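Local coordinates for D-alanine--D-alanine ligase (Coxiella burnetii, PDB 3TQT), which joins two D-alanine molecules at the expense of ATP, giving the D-alanyl-D-alanine dipeptide used in peptidoglycan synthesis, at the interface of chains A and B. Coordinates in Å, arbitrary orientation; residue numbers count along the deposited sequence, not the author numbering. Chains: chain A/B, D-alanine--D-alanine ligase.

Contact 1: the interface of chains A and B. Residues chain A 364-365, 368-369; chain B 192, 194, 211, 215.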
loop_
_atom_site.group_PDB
_atom_site.type_symbol
_atom_site.label_atom_id
_atom_site.label_comp_id
_atom_site.label_asym_id
_atom_site.label_seq_id
_atom_site.Cartn_x
_atom_site.Cartn_y
_atom_site.Cartn_z
ATOM N N CYS A 364 -7.723 -21.219 -0.702
ATOM C CA CYS A 364 -6.905 -22.431 -0.673
ATOM C C CYS A 364 -5.932 -22.394 0.487
ATOM O O CYS A 364 -5.790 -23.365 1.226
ATOM C CB CYS A 364 -6.162 -22.633 -1.980
ATOM S SG CYS A 364 -7.313 -23.032 -3.307
ATOM N N TYR A 365 -5.285 -21.255 0.654
ATOM C CA TYR A 365 -4.345 -21.059 1.747
ATOM C C TYR A 365 -5.024 -21.214 3.101
ATOM O O TYR A 365 -4.515 -21.891 3.995
ATOM C CB TYR A 365 -3.768 -19.674 1.616
ATOM C CG TYR A 365 -2.860 -19.253 2.719
ATOM C CD1 TYR A 365 -1.637 -19.887 2.925
ATOM C CD2 TYR A 365 -3.191 -18.176 3.526
ATOM C CE1 TYR A 365 -0.782 -19.463 3.933
ATOM C CE2 TYR A 365 -2.353 -17.746 4.521
ATOM C CZ TYR A 365 -1.151 -18.389 4.725
ATOM O OH TYR A 365 -0.320 -17.938 5.723
ATOM N N LYS A 368 -5.577 -24.846 3.758
ATOM C CA LYS A 368 -4.316 -25.509 4.049
ATOM C C LYS A 368 -3.828 -25.105 5.437
ATOM O O LYS A 368 -3.462 -25.963 6.237
ATOM C CB LYS A 368 -3.273 -25.184 2.980
ATOM C CG LYS A 368 -1.977 -25.971 3.113
ATOM C CD LYS A 368 -2.216 -27.474 2.928
ATOM C CE LYS A 368 -0.899 -28.237 2.851
ATOM N NZ LYS A 368 -1.101 -29.708 2.672
ATOM N N ALA A 369 -3.851 -23.803 5.723
ATOM C CA ALA A 369 -3.312 -23.278 6.977
ATOM C C ALA A 369 -4.001 -23.815 8.231
ATOM O O ALA A 369 -3.343 -24.082 9.238
ATOM C CB ALA A 369 -3.348 -21.759 6.973
ATOM N N SER B 192 2.171 -18.240 7.375
ATOM C CA SER B 192 1.972 -19.626 7.824
ATOM C C SER B 192 3.067 -20.554 7.329
ATOM O O SER B 192 3.551 -20.424 6.203
ATOM C CB SER B 192 0.614 -20.174 7.378
ATOM O OG SER B 192 0.550 -21.583 7.574
ATOM N N VAL B 194 2.829 -23.318 6.203
ATOM C CA VAL B 194 2.425 -24.066 5.008
ATOM C C VAL B 194 2.822 -23.336 3.725
ATOM O O VAL B 194 2.844 -23.927 2.638
ATOM C CB VAL B 194 0.905 -24.391 4.990
ATOM C CG1 VAL B 194 0.501 -25.098 6.278
ATOM C CG2 VAL B 194 0.082 -23.132 4.787
ATOM N N GLU B 211 3.041 -25.729 -5.273
ATOM C CA GLU B 211 2.268 -25.666 -4.054
ATOM C C GLU B 211 2.058 -24.223 -3.605
ATOM O O GLU B 211 0.929 -23.791 -3.360
ATOM C CB GLU B 211 2.982 -26.470 -2.969
ATOM C CG GLU B 211 2.509 -26.203 -1.566
ATOM C CD GLU B 211 1.217 -26.896 -1.252
ATOM O OE1 GLU B 211 0.520 -27.304 -2.205
ATOM O OE2 GLU B 211 0.902 -27.035 -0.048
ATOM N N TYR B 215 -1.328 -20.520 -3.157
ATOM C CA TYR B 215 -1.612 -19.655 -2.018
ATOM C C TYR B 215 -1.309 -18.195 -2.255
ATOM O O TYR B 215 -1.963 -17.346 -1.671
ATOM C CB TYR B 215 -0.800 -20.075 -0.800
ATOM C CG TYR B 215 -0.895 -21.541 -0.514
ATOM C CD1 TYR B 215 -2.114 -22.200 -0.589
ATOM C CD2 TYR B 215 0.239 -22.275 -0.180
ATOM C CE1 TYR B 215 -2.204 -23.554 -0.328
ATOM C CE2 TYR B 215 0.162 -23.627 0.074
ATOM C CZ TYR B 215 -1.056 -24.263 -0.005
ATOM O OH TYR B 215 -1.132 -25.614 0.248
#
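A:Lys368 spreads the apolar part of its side chain between B:Val194 and the phenol of B:Tyr215, near the end of the long helix 340-370 of chain A. CG leaves anti to the backbone N (chi1 -173°) and the chain bends at chi2 (63°); beyond that bend it runs extended past B:Glu211, crossing that side chain at about a right angle. Its CG lies 3.8 Å from CB of B:Val194. The same carbon is 3.7 Å from CZ of B:Tyr215, whose ring the lysine crosses obliquely. Lysine suits the place because its methylenes pack against B:Val194 and the rim of the B:Tyr215 phenol while its amine can continue to polar surroundings. CE passes 3.6 Å from OE2 of B:Glu211, and NZ continues to 4.3 Å from that oxygen, too far for a salt bridge, though the opposite charges probably favour each other.

B:Val194, on the short 3-10 helix 193-195, is compact and branched, and thus reaches two neighbours on the helix at once. Its CG2 touches the lysine and also comes within 3.9 Å of CE1 of A:Tyr365.

B:Tyr215 offers a broad ring and a polar tip. Its CD1 packs 3.4 Å from CA of A:Tyr365, and the two tyrosine side chains cross at about a right angle. The phenol hydroxyl gives a 2.5 Å hydrogen bond to OE2 of B:Glu211, approaching that oxygen well out of the plane of the carboxylate; this bond probably helps to steady the ring against the lysine.

On the other flank, the backbone N of B:Ser192 donates a hydrogen bond across the interface to the phenol OH of A:Tyr365, 3.0 Å long, with 147° at the hydrogen.

Contact 2: the interface of chains A and B. Residues chain A 213-215; chain B 360-361, 364-365.
A:Arg214 and B:Cys364 meet at both ends of the arginine side chain, the thiol of the cysteine being the common partner. The arginine lies in the loop that follows helix 202-212 of chain A, and the cysteine on the long C-terminal helix 340-367 of chain B. Starting at the root, CB of A:Arg214 rests 3.7 Å from SG of B:Cys364. CG and CD arch clear of the sulfur, and a bend at chi3 (56°) brings the guanidinium group back over it. NE then lies 3.6 Å from SG, CZ is slightly farther away, and at the tip NH2 comes to 3.5 Å from the same sulfur. The sulfur sits beside the NE and NH2 half of the group, well out of its plane, so the contact is best read as van der Waals packing with some polar character. Arginine suits this place because its flexible chain can curl round a small neighbour. Cysteine suits it in turn, its large polarisable atom sitting on a short stem; SG stands anti to the backbone N (chi1 -178°), which turns it toward the loop.

A:Tyr215 touches another side of the thiol, with CE1 of its ring 3.6 Å from SG. Its ring also meets B:Tyr365, the same tyrosine pair as at the other end of the dimer with the chains exchanged. One turn back along the helix, B:Leu361 rests its CD2 methyl against the carbonyl oxygens of the loop, 3.2 Å from O of A:Phe213 and 3.3 Å from O of A:Arg214; a branched aliphatic side chain can pack close to a turn of main chain. The residues described here meet by packing contacts, and they help to join the two subunits in what is probably the working dimer of the ligase.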
loop_
_atom_site.group_PDB
_atom_site.type_symbol
_atom_site.label_atom_id
_atom_site.label_comp_id
_atom_site.label_asym_id
_atom_site.label_seq_id
_atom_site.Cartn_x
_atom_site.Cartn_y
_atom_site.Cartn_z
ATOM N N PHE A 213 8.706 20.575 2.172
ATOM C CA PHE A 213 8.466 19.908 3.453
ATOM C C PHE A 213 7.287 20.483 4.215
ATOM O O PHE A 213 6.912 19.955 5.266
ATOM C CB PHE A 213 9.695 19.921 4.340
ATOM C CG PHE A 213 10.716 18.893 3.974
ATOM C CD1 PHE A 213 10.335 17.618 3.587
ATOM C CD2 PHE A 213 12.064 19.205 4.010
ATOM C CE1 PHE A 213 11.294 16.670 3.245
ATOM C CE2 PHE A 213 13.015 18.257 3.675
ATOM C CZ PHE A 213 12.625 17.000 3.288
ATOM N N ARG A 214 6.706 21.560 3.699
ATOM C CA ARG A 214 5.434 22.025 4.236
ATOM C C ARG A 214 4.267 21.198 3.685
ATOM O O ARG A 214 3.167 21.240 4.222
ATOM C CB ARG A 214 5.208 23.506 3.919
ATOM C CG ARG A 214 6.216 24.452 4.574
ATOM C CD ARG A 214 6.077 25.881 4.032
ATOM N NE ARG A 214 4.727 26.424 4.186
ATOM C CZ ARG A 214 4.289 27.056 5.275
ATOM N NH1 ARG A 214 5.093 27.222 6.318
ATOM N NH2 ARG A 214 3.046 27.523 5.328
ATOM N N TYR A 215 4.515 20.444 2.617
ATOM C CA TYR A 215 3.449 19.711 1.923
ATOM C C TYR A 215 3.540 18.194 2.060
ATOM O O TYR A 215 2.526 17.502 2.061
ATOM C CB TYR A 215 3.492 20.033 0.437
ATOM C CG TYR A 215 3.511 21.503 0.150
ATOM C CD1 TYR A 215 2.829 22.389 0.965
ATOM C CD2 TYR A 215 4.210 22.008 -0.937
ATOM C CE1 TYR A 215 2.842 23.741 0.712
ATOM C CE2 TYR A 215 4.233 23.362 -1.195
ATOM C CZ TYR A 215 3.543 24.221 -0.370
ATOM O OH TYR A 215 3.552 25.570 -0.622
ATOM N N LYS B 360 -1.272 18.675 9.288
ATOM C CA LYS B 360 -0.644 19.950 9.028
ATOM C C LYS B 360 -0.158 19.995 7.575
ATOM O O LYS B 360 -0.409 20.959 6.860
ATOM C CB LYS B 360 0.520 20.144 10.001
ATOM C CG LYS B 360 0.975 21.563 10.187
ATOM C CD LYS B 360 2.015 21.650 11.299
ATOM C CE LYS B 360 2.481 23.091 11.524
ATOM N NZ LYS B 360 1.373 23.992 11.973
ATOM N N LEU B 361 0.520 18.937 7.139
ATOM C CA LEU B 361 1.060 18.892 5.786
ATOM C C LEU B 361 -0.048 18.958 4.750
ATOM O O LEU B 361 0.029 19.714 3.784
ATOM C CB LEU B 361 1.891 17.620 5.583
ATOM C CG LEU B 361 3.159 17.556 6.430
ATOM C CD1 LEU B 361 3.820 16.200 6.299
ATOM C CD2 LEU B 361 4.114 18.660 6.004
ATOM N N CYS B 364 -1.726 22.381 4.655
ATOM C CA CYS B 364 -0.864 23.382 4.057
ATOM C C CYS B 364 -0.818 23.196 2.535
ATOM O O CYS B 364 -0.875 24.157 1.770
ATOM C CB CYS B 364 0.532 23.297 4.669
ATOM S SG CYS B 364 1.642 24.533 4.043
ATOM N N TYR B 365 -0.747 21.941 2.102
ATOM C CA TYR B 365 -0.691 21.632 0.681
ATOM C C TYR B 365 -1.995 22.016 -0.009
ATOM O O TYR B 365 -1.986 22.656 -1.060
ATOM C CB TYR B 365 -0.388 20.143 0.492
ATOM C CG TYR B 365 -0.440 19.667 -0.941
ATOM C CD1 TYR B 365 0.480 20.124 -1.888
ATOM C CD2 TYR B 365 -1.393 18.739 -1.347
ATOM C CE1 TYR B 365 0.438 19.673 -3.203
ATOM C CE2 TYR B 365 -1.441 18.287 -2.649
ATOM C CZ TYR B 365 -0.530 18.750 -3.572
ATOM O OH TYR B 365 -0.595 18.276 -4.865
#

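Contact 1 and contact 2 are overlapping twins of one two-fold interface, about 44 Å apart between the centres of their C-alpha atoms. In both, Cys364 and Tyr365 on the C-terminal helix of one subunit face Tyr215 of the other, with the chains exchanged; contact 1 reaches farther along the helix, to 368-369, and contact 2 starts earlier, at 360-361. Each subunit lends its helix and receives its partner's, which probably helps to hold the dimer together at two separated places. The symmetry is not exact: chi1 of Cys364 is -69° in A but -178° in B. The helix also ends later in A, perhaps only because more of that C-terminus is modelled.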